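Local coordinates for protein 1-phosphatidylinositol 4,5-bisphosphate phosphodiesterase (Drosophila melanogaster, PDB 6IRB) that belongs to the phosphoinositide phospholipase C-beta family, represented here by a largely helical fragment with a long helix whose end is paired antiparallel with a shorter one, at residues T114-Q119 and K199-F204. The protein carries 2 engineered substitutions. Numbering follows the deposited sequence.
Sequences TVQAAQ and KQIEEF
Gln116 reaches across from helix 18-150 and ends between Gln200 and Ile201 of helix 157-210, so that the two halves of its amide meet different partners. On one side NE2 of Gln116 donates a hydrogen bond to OE1 of Gln200 over 2.8 Å. This bond is bent: the N-H...O angle is 135°, and the donor stands above the carbonyl plane of Gln200. The two amide planes are turned 66° apart. NE2 of Gln116 also lies 3.4 Å from CB of Gln200 and gives a second hydrogen bond to the backbone oxygen of His197, about one turn earlier on the partner helix. With two acceptors for one nitrogen, the rotation of this buried amide is probably fixed. OE1 of Gln116 faces the CG1-CD1 arm of Ile201, lying 3.2 Å from CD1 of Ile201. With CG1 anti to the carbonyl carbon (chi1 -67°), this arm carries CD1 toward Gln116, and the same side chain touches Met112 on the long helix. Next along the interface, Gln119 accepts a hydrogen bond from His197. With the CA atoms of Gln116 and Gln200 9.1 Å apart, a polar Gln-Gln pair sits beside an aliphatic contact between two antiparallel helices packed side by side.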
# COMPACT_ATOMS: atom_id res chain seq x y z
N THR A 114 28.90 13.66 -4.65
CA THR A 114 30.11 12.86 -4.54
C THR A 114 30.84 12.79 -5.87
O THR A 114 31.98 13.26 -5.98
CB THR A 114 29.77 11.47 -4.04
OG1 THR A 114 28.77 11.58 -3.03
CG2 THR A 114 31.01 10.80 -3.47
N VAL A 115 30.22 12.16 -6.87
CA VAL A 115 30.86 12.02 -8.18
C VAL A 115 31.35 13.38 -8.70
O VAL A 115 32.50 13.51 -9.12
CB VAL A 115 29.93 11.29 -9.17
CG1 VAL A 115 29.45 10.00 -8.52
CG2 VAL A 115 28.74 12.09 -9.51
N GLN A 116 30.47 14.39 -8.73
CA GLN A 116 30.90 15.74 -9.07
C GLN A 116 32.20 16.10 -8.36
O GLN A 116 33.19 16.49 -8.99
CB GLN A 116 29.82 16.77 -8.72
CG GLN A 116 28.46 16.53 -9.35
CD GLN A 116 27.72 17.82 -9.61
OE1 GLN A 116 27.81 18.76 -8.82
NE2 GLN A 116 27.00 17.89 -10.72
N ALA A 117 32.22 15.93 -7.04
CA ALA A 117 33.42 16.19 -6.26
C ALA A 117 34.56 15.28 -6.71
O ALA A 117 35.71 15.73 -6.83
CB ALA A 117 33.13 16.00 -4.77
N ALA A 118 34.27 14.01 -6.97
CA ALA A 118 35.30 13.09 -7.43
C ALA A 118 35.94 13.57 -8.73
O ALA A 118 37.14 13.37 -8.93
CB ALA A 118 34.72 11.69 -7.62
N GLN A 119 35.17 14.21 -9.61
CA GLN A 119 35.76 14.73 -10.84
C GLN A 119 36.66 15.92 -10.55
O GLN A 119 37.78 16.02 -11.08
CB GLN A 119 34.67 15.13 -11.85
CG GLN A 119 33.92 13.99 -12.53
CD GLN A 119 32.59 14.43 -13.14
OE1 GLN A 119 32.34 15.63 -13.33
NE2 GLN A 119 31.78 13.47 -13.53
N LYS A 199 25.39 23.06 -13.83
CA LYS A 199 24.22 22.78 -14.66
C LYS A 199 23.60 21.42 -14.33
O LYS A 199 22.37 21.30 -14.25
CB LYS A 199 24.56 22.93 -16.14
CG LYS A 199 24.25 24.37 -16.58
CD LYS A 199 25.01 24.87 -17.79
CE LYS A 199 24.27 26.04 -18.46
NZ LYS A 199 23.63 26.98 -17.49
N GLN A 200 24.42 20.37 -14.18
CA GLN A 200 23.88 19.07 -13.78
C GLN A 200 22.95 19.19 -12.58
O GLN A 200 21.87 18.60 -12.57
CB GLN A 200 25.02 18.10 -13.48
CG GLN A 200 25.79 17.67 -14.69
CD GLN A 200 27.19 17.19 -14.35
OE1 GLN A 200 27.46 16.78 -13.22
NE2 GLN A 200 28.09 17.20 -15.34
N ILE A 201 23.38 19.94 -11.56
CA ILE A 201 22.57 20.15 -10.36
C ILE A 201 21.24 20.78 -10.72
O ILE A 201 20.16 20.26 -10.39
CB ILE A 201 23.34 21.02 -9.35
CG1 ILE A 201 24.58 20.30 -8.82
CG2 ILE A 201 22.42 21.55 -8.25
CD1 ILE A 201 25.73 21.22 -8.49
N GLU A 202 21.31 21.94 -11.37
CA GLU A 202 20.12 22.66 -11.82
C GLU A 202 19.18 21.74 -12.57
O GLU A 202 18.00 21.62 -12.22
CB GLU A 202 20.58 23.81 -12.71
CG GLU A 202 19.54 24.42 -13.62
CD GLU A 202 20.18 25.18 -14.77
OE1 GLU A 202 21.35 25.62 -14.64
OE2 GLU A 202 19.51 25.34 -15.81
N GLU A 203 19.69 21.06 -13.60
CA GLU A 203 18.84 20.17 -14.39
C GLU A 203 18.31 19.01 -13.55
O GLU A 203 17.14 18.63 -13.67
CB GLU A 203 19.60 19.65 -15.60
CG GLU A 203 18.71 18.92 -16.54
CD GLU A 203 18.70 19.56 -17.90
OE1 GLU A 203 19.72 20.20 -18.24
OE2 GLU A 203 17.67 19.46 -18.59
N PHE A 204 19.17 18.41 -12.72
CA PHE A 204 18.70 17.31 -11.88
C PHE A 204 17.57 17.77 -10.97
O PHE A 204 16.56 17.07 -10.81
CB PHE A 204 19.83 16.72 -11.03
CG PHE A 204 19.34 15.89 -9.86
CD1 PHE A 204 19.06 14.54 -10.02
CD2 PHE A 204 19.15 16.46 -8.60
CE1 PHE A 204 18.62 13.77 -8.96
CE2 PHE A 204 18.69 15.69 -7.54
CZ PHE A 204 18.43 14.35 -7.72